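Local coordinates for spike protein P1 (Pseudoalteromonas phage pm2, PDB 2VVE) that binds the host-cell receptor through its C-terminal region, as the spike protein standing at the fivefold vertices of this membrane-containing phage, at residues E25-P28 with S32-R35; R62-E65 with E69-I72; Y158-D163 with D167-Y172; T209-D214 with H221-E226. All coordinates share one frame; numbering follows the deposited sequence.

Interaction 1: residues E25-P28 with S32-R35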
loop_
_atom_site.group_PDB
_atom_site.type_symbol
_atom_site.label_atom_id
_atom_site.label_comp_id
_atom_site.label_asym_id
_atom_site.label_seq_id
_atom_site.Cartn_x
_atom_site.Cartn_y
_atom_site.Cartn_z
ATOM N N GLU A 25 11.726 -25.746 -13.746
ATOM C CA GLU A 25 12.622 -25.566 -12.624
ATOM C C GLU A 25 12.995 -24.087 -12.462
ATOM O O GLU A 25 13.351 -23.423 -13.438
ATOM C CB GLU A 25 13.872 -26.405 -12.851
ATOM C CG GLU A 25 14.716 -26.554 -11.628
ATOM C CD GLU A 25 15.850 -27.513 -11.847
ATOM O OE1 GLU A 25 16.756 -27.172 -12.630
ATOM O OE2 GLU A 25 15.837 -28.591 -11.215
ATOM N N LEU A 26 12.884 -23.575 -11.238
ATOM C CA LEU A 26 13.305 -22.213 -10.929
ATOM C C LEU A 26 14.779 -22.218 -10.533
ATOM O O LEU A 26 15.559 -21.386 -10.997
ATOM C CB LEU A 26 12.462 -21.625 -9.796
ATOM C CG LEU A 26 12.779 -20.177 -9.437
ATOM C CD1 LEU A 26 12.226 -19.241 -10.503
ATOM C CD2 LEU A 26 12.231 -19.858 -8.061
ATOM N N LEU A 27 15.142 -23.151 -9.660
ATOM C CA LEU A 27 16.533 -23.361 -9.244
ATOM C C LEU A 27 16.895 -24.837 -9.307
ATOM O O LEU A 27 16.081 -25.693 -8.924
ATOM C CB LEU A 27 16.733 -22.890 -7.804
ATOM C CG LEU A 27 16.355 -21.442 -7.505
ATOM C CD1 LEU A 27 16.194 -21.265 -6.001
ATOM C CD2 LEU A 27 17.375 -20.475 -8.105
ATOM N N PRO A 28 18.131 -25.149 -9.752
ATOM C CA PRO A 28 18.570 -26.535 -9.811
ATOM C C PRO A 28 19.113 -26.987 -8.446
ATOM O O PRO A 28 19.380 -26.148 -7.577
ATOM C CB PRO A 28 19.688 -26.492 -10.862
ATOM C CG PRO A 28 20.306 -25.128 -10.684
ATOM C CD PRO A 28 19.185 -24.213 -10.201
ATOM N N SER A 32 26.297 -25.765 -3.515
ATOM C CA SER A 32 26.950 -24.526 -3.083
ATOM C C SER A 32 25.947 -23.479 -2.587
ATOM O O SER A 32 26.303 -22.603 -1.786
ATOM C CB SER A 32 27.887 -23.967 -4.167
ATOM O OG SER A 32 27.196 -23.614 -5.363
ATOM N N ARG A 33 24.691 -23.596 -3.025
ATOM C CA ARG A 33 23.698 -22.551 -2.748
ATOM C C ARG A 33 23.144 -22.602 -1.318
ATOM O O ARG A 33 22.673 -23.641 -0.858
ATOM C CB ARG A 33 22.557 -22.594 -3.769
ATOM C CG ARG A 33 21.634 -21.384 -3.678
ATOM C CD ARG A 33 20.496 -21.502 -4.696
ATOM N NE ARG A 33 19.491 -22.472 -4.253
ATOM C CZ ARG A 33 19.211 -23.616 -4.870
ATOM N NH1 ARG A 33 19.836 -23.968 -5.995
ATOM N NH2 ARG A 33 18.283 -24.409 -4.366
ATOM N N ASN A 34 23.199 -21.465 -0.632
ATOM C CA ASN A 34 22.650 -21.340 0.715
ATOM C C ASN A 34 21.370 -20.526 0.811
ATOM O O ASN A 34 20.566 -20.714 1.735
ATOM C CB ASN A 34 23.691 -20.704 1.634
ATOM C CG ASN A 34 24.848 -21.607 1.885
ATOM O OD1 ASN A 34 24.686 -22.837 1.993
ATOM N ND2 ASN A 34 26.047 -21.023 1.963
ATOM N N ARG A 35 21.200 -19.587 -0.112
ATOM C CA ARG A 35 20.076 -18.666 -0.034
ATOM C C ARG A 35 19.795 -18.047 -1.395
ATOM O O ARG A 35 20.719 -17.780 -2.173
ATOM C CB ARG A 35 20.375 -17.583 1.021
ATOM C CG ARG A 35 19.306 -16.496 1.133
ATOM C CD ARG A 35 19.630 -15.505 2.256
ATOM N NE ARG A 35 18.545 -14.545 2.417
ATOM C CZ ARG A 35 18.509 -13.321 1.894
ATOM N NH1 ARG A 35 17.447 -12.567 2.119
ATOM N NH2 ARG A 35 19.517 -12.844 1.164
#
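Arg-33 reaches across to the other segment and lays one face of its guanidinium group against Leu-27 while its edge meets the backbone of Pro-28. Its side chain starts with CG opposite the main-chain N (chi1 -170°), runs straight through CD and then bends at chi3, which turns the planar head over the leucine. Leu-27 CB sits 3.7 Å above that plane, toward its rim, and lies 3.8 Å from Arg-33 NH1; the CD1 branch of Leu-27 comes within 3.9 Å of Arg-33 NE. At the edge, Arg-33 NH1 donates to Pro-28 O over 2.7 Å, with an N-H...O angle of 166°. The oxygen lies only 3° out of the guanidinium plane and is approached almost head-on. Further round the group, Arg-33 NH2 donates to the carbonyl of Gly-76, while Met-251 of strand 245-253 packs on both Leu-27 and Arg-33. The contact ties the residue just after strand 24-27 to the start of strand 33-39, in the other sheet of the second jelly-roll domain. A buried cationic group thus meets carbonyl oxygens at NH1 and NH2 and an apolar side chain over a face, which probably fixes its rotation.

Interaction 2: residues R62-E65 with E69-I72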
loop_
_atom_site.group_PDB
_atom_site.type_symbol
_atom_site.label_atom_id
_atom_site.label_comp_id
_atom_site.label_asym_id
_atom_site.label_seq_id
_atom_site.Cartn_x
_atom_site.Cartn_y
_atom_site.Cartn_z
ATOM N N ARG A 62 2.504 -23.436 -3.716
ATOM C CA ARG A 62 1.832 -22.295 -3.110
ATOM C C ARG A 62 2.213 -21.000 -3.816
ATOM O O ARG A 62 3.311 -20.864 -4.364
ATOM C CB ARG A 62 2.139 -22.188 -1.618
ATOM C CG ARG A 62 3.582 -21.835 -1.277
ATOM C CD ARG A 62 3.623 -21.013 -0.012
ATOM N NE ARG A 62 3.269 -19.618 -0.268
ATOM C CZ ARG A 62 3.544 -18.617 0.566
ATOM N NH1 ARG A 62 4.149 -18.875 1.731
ATOM N NH2 ARG A 62 3.217 -17.367 0.239
ATOM N N LYS A 63 1.277 -20.057 -3.787
ATOM C CA LYS A 63 1.421 -18.791 -4.470
ATOM C C LYS A 63 2.286 -17.802 -3.691
ATOM O O LYS A 63 2.162 -17.670 -2.466
ATOM C CB LYS A 63 0.028 -18.183 -4.707
ATOM C CG LYS A 63 0.030 -16.942 -5.605
ATOM C CD LYS A 63 -1.397 -16.469 -5.947
ATOM C CE LYS A 63 -1.994 -15.551 -4.906
ATOM N NZ LYS A 63 -3.082 -14.726 -5.530
ATOM N N PHE A 64 3.159 -17.129 -4.425
ATOM C CA PHE A 64 3.722 -15.853 -3.999
ATOM C C PHE A 64 3.209 -14.768 -4.954
ATOM O O PHE A 64 3.084 -14.990 -6.163
ATOM C CB PHE A 64 5.250 -15.920 -3.958
ATOM C CG PHE A 64 5.785 -16.846 -2.893
ATOM C CD1 PHE A 64 6.140 -16.350 -1.630
ATOM C CD2 PHE A 64 5.923 -18.220 -3.146
ATOM C CE1 PHE A 64 6.630 -17.208 -0.635
ATOM C CE2 PHE A 64 6.397 -19.096 -2.165
ATOM C CZ PHE A 64 6.763 -18.592 -0.904
ATOM N N GLU A 65 2.889 -13.599 -4.411
ATOM C CA GLU A 65 2.293 -12.530 -5.217
ATOM C C GLU A 65 3.287 -11.784 -6.111
ATOM O O GLU A 65 4.498 -11.692 -5.807
ATOM C CB GLU A 65 1.536 -11.539 -4.327
ATOM C CG GLU A 65 0.395 -12.175 -3.560
ATOM C CD GLU A 65 -0.233 -11.201 -2.583
ATOM O OE1 GLU A 65 -0.914 -10.261 -3.037
ATOM O OE2 GLU A 65 -0.045 -11.373 -1.360
ATOM N N GLU A 69 8.757 -10.000 -2.486
ATOM C CA GLU A 69 10.077 -10.570 -2.287
ATOM C C GLU A 69 9.949 -11.743 -1.324
ATOM O O GLU A 69 9.350 -11.619 -0.253
ATOM C CB GLU A 69 11.047 -9.525 -1.722
ATOM C CG GLU A 69 12.505 -10.013 -1.660
ATOM C CD GLU A 69 13.261 -9.769 -2.951
ATOM O OE1 GLU A 69 12.928 -8.792 -3.653
ATOM O OE2 GLU A 69 14.226 -10.531 -3.241
ATOM N N PHE A 70 10.508 -12.889 -1.709
ATOM C CA PHE A 70 10.513 -14.043 -0.827
ATOM C C PHE A 70 11.859 -14.768 -0.898
ATOM O O PHE A 70 12.682 -14.471 -1.765
ATOM C CB PHE A 70 9.327 -14.973 -1.164
ATOM C CG PHE A 70 9.377 -15.592 -2.556
ATOM C CD1 PHE A 70 9.845 -16.895 -2.729
ATOM C CD2 PHE A 70 8.920 -14.896 -3.677
ATOM C CE1 PHE A 70 9.901 -17.481 -4.011
ATOM C CE2 PHE A 70 8.952 -15.489 -4.962
ATOM C CZ PHE A 70 9.439 -16.778 -5.122
ATOM N N GLN A 71 12.095 -15.687 0.023
ATOM C CA GLN A 71 13.377 -16.384 0.029
ATOM C C GLN A 71 13.195 -17.893 0.004
ATOM O O GLN A 71 12.199 -18.421 0.516
ATOM C CB GLN A 71 14.228 -15.970 1.237
ATOM C CG GLN A 71 14.715 -14.525 1.228
ATOM C CD GLN A 71 13.643 -13.546 1.674
ATOM O OE1 GLN A 71 12.958 -13.766 2.690
ATOM N NE2 GLN A 71 13.470 -12.477 0.914
ATOM N N ILE A 72 14.166 -18.561 -0.608
ATOM C CA ILE A 72 14.293 -20.016 -0.565
ATOM C C ILE A 72 15.694 -20.313 -0.016
ATOM O O ILE A 72 16.686 -19.790 -0.552
ATOM C CB ILE A 72 14.175 -20.630 -1.978
ATOM C CG1 ILE A 72 12.864 -20.216 -2.677
ATOM C CG2 ILE A 72 14.374 -22.160 -1.937
ATOM C CD1 ILE A 72 11.584 -20.642 -1.985
#
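Between Phe-64 and Phe-70, the closest pair along the two backbones, the CA atoms stand 7.7 Å apart, too far for main-chain pairing: strands 62-64 and 69-72 face each other from separate sheets. The two phenyl rings meet between the sheets in a face-to-face stack, their centroids 4.0 Å apart and their planes inclined by 16°. Phe-64 CD1 comes to 3.5 Å from Phe-70 CG, and Phe-64 CB also rests over the Phe-70 face in a CH-pi contact. Phe-70 holds CG between its backbone N and carbonyl carbon (chi1 64°), which directs its ring toward Phe-64. Each strand is an outermost one of its four-stranded sheet within the chain, so the stack joins one margin of each sheet in the jelly-roll sandwich, beside Ile-38, Ile-44 and Ile-46. The opposite face of Phe-64 is covered by the guanidinium of Arg-62, with Arg-62 NH2 3.5 Å above the ring plane. That group is held by a side-on grip on one oxygen: Arg-62 NE and NH2 donate to Lys-63 O at 3.1 and 2.9 Å. Outside the two segments, Arg-62 NH1 forms a salt bridge with Glu-69 of a neighbouring subunit.

Interaction 3: residues Y158-D163 with D167-Y172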
loop_
_atom_site.group_PDB
_atom_site.type_symbol
_atom_site.label_atom_id
_atom_site.label_comp_id
_atom_site.label_asym_id
_atom_site.label_seq_id
_atom_site.Cartn_x
_atom_site.Cartn_y
_atom_site.Cartn_z
ATOM N N TYR A 158 -0.089 0.965 -35.396
ATOM C CA TYR A 158 0.371 2.287 -34.986
ATOM C C TYR A 158 0.765 2.184 -33.513
ATOM O O TYR A 158 -0.074 1.860 -32.676
ATOM C CB TYR A 158 -0.734 3.341 -35.138
ATOM C CG TYR A 158 -1.124 3.707 -36.556
ATOM C CD1 TYR A 158 -0.404 3.241 -37.673
ATOM C CD2 TYR A 158 -2.217 4.526 -36.780
ATOM C CE1 TYR A 158 -0.788 3.596 -38.965
ATOM C CE2 TYR A 158 -2.600 4.880 -38.055
ATOM C CZ TYR A 158 -1.893 4.433 -39.141
ATOM O OH TYR A 158 -2.321 4.839 -40.394
ATOM N N ILE A 159 2.028 2.466 -33.198
ATOM C CA ILE A 159 2.545 2.265 -31.842
ATOM C C ILE A 159 3.123 3.565 -31.278
ATOM O O ILE A 159 3.878 4.265 -31.960
ATOM C CB ILE A 159 3.624 1.148 -31.797
ATOM C CG1 ILE A 159 3.122 -0.120 -32.511
ATOM C CG2 ILE A 159 4.054 0.858 -30.340
ATOM C CD1 ILE A 159 4.094 -1.312 -32.457
ATOM N N THR A 160 2.798 3.884 -30.027
ATOM C CA THR A 160 3.367 5.094 -29.413
ATOM C C THR A 160 4.898 4.919 -29.300
ATOM O O THR A 160 5.373 3.851 -28.930
ATOM C CB THR A 160 2.754 5.395 -28.021
ATOM O OG1 THR A 160 2.941 4.271 -27.162
ATOM C CG2 THR A 160 1.244 5.700 -28.127
ATOM N N GLU A 161 5.665 5.947 -29.657
ATOM C CA GLU A 161 7.131 5.859 -29.533
ATOM C C GLU A 161 7.556 6.129 -28.096
ATOM O O GLU A 161 8.544 5.571 -27.611
ATOM C CB GLU A 161 7.853 6.809 -30.495
ATOM C CG GLU A 161 9.363 6.523 -30.579
ATOM C CD GLU A 161 10.032 7.158 -31.778
ATOM O OE1 GLU A 161 10.015 8.406 -31.880
ATOM O OE2 GLU A 161 10.586 6.405 -32.615
ATOM N N GLY A 162 6.817 7.010 -27.431
ATOM C CA GLY A 162 6.908 7.134 -25.984
ATOM C C GLY A 162 5.876 6.213 -25.363
ATOM O O GLY A 162 5.392 5.272 -26.010
ATOM N N ASP A 163 5.516 6.492 -24.115
ATOM C CA ASP A 163 4.567 5.642 -23.401
ATOM C C ASP A 163 3.114 5.957 -23.781
ATOM O O ASP A 163 2.865 6.731 -24.708
ATOM C CB ASP A 163 4.796 5.717 -21.885
ATOM C CG ASP A 163 4.656 7.124 -21.329
ATOM O OD1 ASP A 163 4.101 8.009 -22.015
ATOM O OD2 ASP A 163 5.105 7.341 -20.186
ATOM N N ASP A 167 1.603 11.305 -27.492
ATOM C CA ASP A 167 0.631 11.303 -28.600
ATOM C C ASP A 167 1.099 10.753 -29.949
ATOM O O ASP A 167 0.286 10.232 -30.718
ATOM C CB ASP A 167 -0.002 12.677 -28.816
ATOM C CG ASP A 167 -1.430 12.570 -29.339
ATOM O OD1 ASP A 167 -2.226 11.844 -28.709
ATOM O OD2 ASP A 167 -1.752 13.170 -30.384
ATOM N N THR A 168 2.380 10.898 -30.260
ATOM C CA THR A 168 2.848 10.500 -31.593
ATOM C C THR A 168 2.911 8.981 -31.755
ATOM O O THR A 168 3.299 8.247 -30.834
ATOM C CB THR A 168 4.215 11.130 -31.966
ATOM O OG1 THR A 168 5.218 10.650 -31.071
ATOM C CG2 THR A 168 4.152 12.650 -31.887
ATOM N N LEU A 169 2.523 8.528 -32.941
ATOM C CA LEU A 169 2.499 7.107 -33.281
ATOM C C LEU A 169 3.469 6.808 -34.410
ATOM O O LEU A 169 3.642 7.640 -35.312
ATOM C CB LEU A 169 1.095 6.685 -33.731
ATOM C CG LEU A 169 -0.069 7.010 -32.788
ATOM C CD1 LEU A 169 -1.398 6.711 -33.446
ATOM C CD2 LEU A 169 0.068 6.233 -31.505
ATOM N N ILE A 170 4.059 5.610 -34.358
ATOM C CA ILE A 170 4.877 5.074 -35.456
ATOM C C ILE A 170 4.079 3.989 -36.175
ATOM O O ILE A 170 3.526 3.074 -35.548
ATOM C CB ILE A 170 6.227 4.507 -34.947
ATOM C CG1 ILE A 170 6.948 5.527 -34.049
ATOM C CG2 ILE A 170 7.108 3.995 -36.126
ATOM C CD1 ILE A 170 7.136 6.933 -34.657
ATOM N N LYS A 171 3.991 4.121 -37.493
ATOM C CA LYS A 171 3.302 3.147 -38.317
ATOM C C LYS A 171 4.235 1.997 -38.709
ATOM O O LYS A 171 5.282 2.229 -39.316
ATOM C CB LYS A 171 2.781 3.843 -39.575
ATOM C CG LYS A 171 2.274 2.898 -40.671
ATOM C CD LYS A 171 1.764 3.672 -41.880
ATOM C CE LYS A 171 2.903 4.329 -42.656
ATOM N NZ LYS A 171 2.381 5.112 -43.808
ATOM N N TYR A 172 3.845 0.762 -38.382
ATOM C CA TYR A 172 4.619 -0.425 -38.807
ATOM C C TYR A 172 3.841 -1.294 -39.773
ATOM O O TYR A 172 2.690 -1.670 -39.496
ATOM C CB TYR A 172 5.029 -1.288 -37.610
ATOM C CG TYR A 172 6.003 -0.625 -36.691
ATOM C CD1 TYR A 172 7.379 -0.780 -36.869
ATOM C CD2 TYR A 172 5.552 0.134 -35.610
ATOM C CE1 TYR A 172 8.291 -0.168 -36.014
ATOM C CE2 TYR A 172 6.458 0.744 -34.746
ATOM C CZ TYR A 172 7.821 0.586 -34.955
ATOM O OH TYR A 172 8.714 1.192 -34.099
HETATM O O HOH W 1 4.633 8.672 -28.718
#
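The ring of Tyr-158 takes the aliphatic part of Lys-171 against its edge, Tyr-158 CE1 lying 3.6 Å from Lys-171 CG. These two side chains run alongside each other in the same direction, and the phenol end of Tyr-158 goes on to a hydrogen bond with the carbonyl of Ala-100. Leu-169 CD1 touches Tyr-158 CB at 3.8 Å, while its other branch, CD2, reaches 3.6 Å from Thr-160 CG2. The reverse side of the sheet carries the second ring: Tyr-172 meets Ile-159 nearly at right angles, with Tyr-172 CD2 3.8 Å from Ile-159 CD1. Ile-170, also on that side, lays its CG1 branch against Glu-161 CB. With CG1 beside its backbone N (chi1 -50°) and an extended chi2, Ile-159 sends CD1 to the tyrosine. Between the strands, Ile-159 and Ile-170 form an antiparallel hydrogen-bonded pair, Ile-159 N to Ile-170 O at 2.9 Å and Ile-170 N to Ile-159 O at 2.8 Å. Tyr-158 with Lys-171 and Thr-160 with Leu-169 are the flanking non-hydrogen-bonded pairs. Near the loop a water accepts from Gly-162 N, and Thr-160 OG1 donates to Gly-162 O. Helix 105-110 packs by Leu-108 on Tyr-158 and Leu-169. The whole is a beta hairpin of strands 151-160 and 169-172, closed by a loop, in an antiparallel sheet that also contains strand 200-208.

Interaction 4: residues T209-D214 with H221-E226. With CA (calcium ion), chain C.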
loop_
_atom_site.group_PDB
_atom_site.type_symbol
_atom_site.label_atom_id
_atom_site.label_comp_id
_atom_site.label_asym_id
_atom_site.label_seq_id
_atom_site.Cartn_x
_atom_site.Cartn_y
_atom_site.Cartn_z
ATOM N N THR A 209 -4.681 0.974 -43.142
ATOM C CA THR A 209 -4.121 2.285 -43.534
ATOM C C THR A 209 -4.576 2.757 -44.912
ATOM O O THR A 209 -4.365 3.918 -45.285
ATOM C CB THR A 209 -2.564 2.318 -43.509
ATOM O OG1 THR A 209 -2.041 1.409 -44.487
ATOM C CG2 THR A 209 -2.017 1.981 -42.132
ATOM N N GLU A 210 -5.161 1.844 -45.683
ATOM C CA GLU A 210 -5.491 2.122 -47.073
ATOM C C GLU A 210 -6.999 2.253 -47.195
ATOM O O GLU A 210 -7.736 1.314 -46.888
ATOM C CB GLU A 210 -4.949 1.009 -47.985
ATOM C CG GLU A 210 -5.202 1.204 -49.477
ATOM C CD GLU A 210 -4.350 2.294 -50.094
ATOM O OE1 GLU A 210 -3.160 2.414 -49.727
ATOM O OE2 GLU A 210 -4.875 3.025 -50.960
ATOM N N LEU A 211 -7.448 3.438 -47.610
ATOM C CA LEU A 211 -8.854 3.674 -47.891
ATOM C C LEU A 211 -9.008 3.669 -49.417
ATOM O O LEU A 211 -8.657 4.639 -50.091
ATOM C CB LEU A 211 -9.322 4.997 -47.259
ATOM C CG LEU A 211 -10.771 5.469 -47.484
ATOM C CD1 LEU A 211 -11.788 4.439 -47.002
ATOM C CD2 LEU A 211 -11.006 6.803 -46.802
ATOM N N ASP A 212 -9.506 2.553 -49.945
ATOM C CA ASP A 212 -9.560 2.316 -51.387
ATOM C C ASP A 212 -10.628 3.196 -52.030
ATOM O O ASP A 212 -11.732 3.325 -51.505
ATOM C CB ASP A 212 -9.818 0.828 -51.665
ATOM C CG ASP A 212 -9.665 0.462 -53.130
ATOM O OD1 ASP A 212 -10.524 0.862 -53.943
ATOM O OD2 ASP A 212 -8.691 -0.244 -53.476
ATOM N N TYR A 213 -10.276 3.805 -53.161
ATOM C CA TYR A 213 -11.184 4.666 -53.922
ATOM C C TYR A 213 -12.542 4.007 -54.176
ATOM O O TYR A 213 -13.591 4.655 -54.054
ATOM C CB TYR A 213 -10.515 5.076 -55.244
ATOM C CG TYR A 213 -11.412 5.802 -56.224
ATOM C CD1 TYR A 213 -11.657 7.167 -56.094
ATOM C CD2 TYR A 213 -12.007 5.122 -57.290
ATOM C CE1 TYR A 213 -12.478 7.838 -56.993
ATOM C CE2 TYR A 213 -12.833 5.781 -58.194
ATOM C CZ TYR A 213 -13.063 7.140 -58.041
ATOM O OH TYR A 213 -13.876 7.803 -58.932
ATOM N N ASP A 214 -12.508 2.721 -54.522
ATOM C CA ASP A 214 -13.704 1.957 -54.862
ATOM C C ASP A 214 -14.640 1.773 -53.675
ATOM O O ASP A 214 -15.858 1.745 -53.845
ATOM C CB ASP A 214 -13.313 0.604 -55.449
ATOM C CG ASP A 214 -12.505 0.736 -56.734
ATOM O OD1 ASP A 214 -12.910 1.493 -57.639
ATOM O OD2 ASP A 214 -11.460 0.071 -56.841
ATOM N N HIS A 221 -17.376 4.371 -47.664
ATOM C CA HIS A 221 -16.397 4.186 -46.595
ATOM C C HIS A 221 -15.589 5.465 -46.411
ATOM O O HIS A 221 -15.309 6.176 -47.369
ATOM C CB HIS A 221 -15.477 2.995 -46.895
ATOM C CG HIS A 221 -16.076 1.664 -46.549
ATOM N ND1 HIS A 221 -15.331 0.504 -46.501
ATOM C CD2 HIS A 221 -17.338 1.314 -46.207
ATOM C CE1 HIS A 221 -16.113 -0.505 -46.163
ATOM N NE2 HIS A 221 -17.335 -0.041 -45.978
ATOM N N ASP A 222 -15.229 5.747 -45.161
ATOM C CA ASP A 222 -14.455 6.928 -44.830
ATOM C C ASP A 222 -13.577 6.588 -43.640
ATOM O O ASP A 222 -13.750 5.530 -43.019
ATOM C CB ASP A 222 -15.379 8.098 -44.488
ATOM C CG ASP A 222 -14.663 9.443 -44.507
ATOM O OD1 ASP A 222 -13.511 9.528 -44.995
ATOM O OD2 ASP A 222 -15.259 10.425 -44.024
ATOM N N TRP A 223 -12.635 7.472 -43.320
ATOM C CA TRP A 223 -11.768 7.265 -42.160
ATOM C C TRP A 223 -12.562 6.991 -40.881
ATOM O O TRP A 223 -13.622 7.588 -40.655
ATOM C CB TRP A 223 -10.793 8.437 -41.994
ATOM C CG TRP A 223 -9.907 8.582 -43.210
ATOM C CD1 TRP A 223 -9.960 9.561 -44.142
ATOM C CD2 TRP A 223 -8.877 7.675 -43.633
ATOM N NE1 TRP A 223 -9.009 9.349 -45.121
ATOM C CE2 TRP A 223 -8.333 8.191 -44.833
ATOM C CE3 TRP A 223 -8.354 6.481 -43.107
ATOM C CZ2 TRP A 223 -7.289 7.553 -45.526
ATOM C CZ3 TRP A 223 -7.311 5.845 -43.793
ATOM C CH2 TRP A 223 -6.795 6.385 -44.997
ATOM N N TYR A 224 -12.043 6.061 -40.075
ATOM C CA TYR A 224 -12.652 5.594 -38.812
ATOM C C TYR A 224 -13.858 4.650 -38.991
ATOM O O TYR A 224 -14.382 4.116 -38.007
ATOM C CB TYR A 224 -12.976 6.762 -37.850
ATOM C CG TYR A 224 -11.773 7.595 -37.440
ATOM C CD1 TYR A 224 -10.679 7.005 -36.800
ATOM C CD2 TYR A 224 -11.734 8.971 -37.671
ATOM C CE1 TYR A 224 -9.585 7.751 -36.408
ATOM C CE2 TYR A 224 -10.631 9.736 -37.288
ATOM C CZ TYR A 224 -9.558 9.112 -36.660
ATOM O OH TYR A 224 -8.460 9.833 -36.265
ATOM N N ASP A 225 -14.285 4.426 -40.239
ATOM C CA ASP A 225 -15.310 3.411 -40.534
ATOM C C ASP A 225 -14.674 2.034 -40.473
ATOM O O ASP A 225 -13.450 1.913 -40.547
ATOM C CB ASP A 225 -15.885 3.589 -41.947
ATOM C CG ASP A 225 -16.910 4.727 -42.051
ATOM O OD1 ASP A 225 -17.340 5.286 -41.022
ATOM O OD2 ASP A 225 -17.272 5.066 -43.190
ATOM N N GLU A 226 -15.500 0.995 -40.370
ATOM C CA GLU A 226 -14.999 -0.379 -40.422
ATOM C C GLU A 226 -14.541 -0.742 -41.839
ATOM O O GLU A 226 -15.253 -0.506 -42.816
ATOM C CB GLU A 226 -16.030 -1.367 -39.865
ATOM C CG GLU A 226 -16.201 -1.227 -38.345
ATOM C CD GLU A 226 -16.846 -2.434 -37.667
ATOM O OE1 GLU A 226 -17.724 -3.086 -38.273
ATOM O OE2 GLU A 226 -16.473 -2.718 -36.505
HETATM CA CA CA C . -9.435 -0.402 -55.864
HETATM O O HOH W 2 -7.658 -1.489 -55.861
HETATM O O HOH W 3 -8.516 1.759 -56.322
HETATM O O HOH W 4 -8.987 -0.793 -58.180
#
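A single methyl group, Leu-211 CD2, sits squarely over the five-membered ring of Trp-223, 3.7 Å from its centroid and 15° off the normal, a CH-pi contact made between two loop residues. With its CG opposite the backbone N (chi1 178°), Leu-211 spreads both branches over the 221-226 segment: CD2 on the indole, CD1 3.9 Å from His-221 O. The edge of the same indole receives Thr-209 O, which lies in the ring plane 3.5 Å from Trp-223 CH2. A type II turn from Asp-222 to Asp-225 presents the tryptophan; it is closed by Asp-225 N bonding to Asp-222 O, and Asp-225 OD2 accepts from Asp-222 N. Next to Leu-211, Asp-212 caps the following helix, its OD1 accepting from Asp-214 N through the anti lone pair at 2.8 Å. Asp-212 OD1 and OD2 each bind the calcium ion at 2.5 Å, and Asp-214 OD2 binds it at 2.3 Å. Three waters and Ser-150 O complete the site, and through Ser-150 O the metal links the helix start to the loop before strand 151-160. The contact thus brackets helix 213-219, whose Val-216 packs on Leu-211, with strand 200-208 leading in and strand 229-236 following.

How the interactions relate
Interactions 1 and 2 are buried contacts within the second jelly-roll domain, and each joins the same two sheets, one through an arginine gripping a carbonyl and the other through stacked phenyl rings. They touch where Arg-35 packs on Gln-71, on neighbouring strands 33-39 and 69-72. Interaction 3 is the one built on main-chain pairing within a sheet, and it is only partly buried. Interaction 4 lies at the surface, pairs loop residues on either end of a helix through apolar contact and adds a metal site. These last two are neighbours and meet where Tyr-158 and Lys-171 pack on Thr-209. Centres of interactions 1 and 4 lie about 57 Å apart, on opposite sides of the chain's centre.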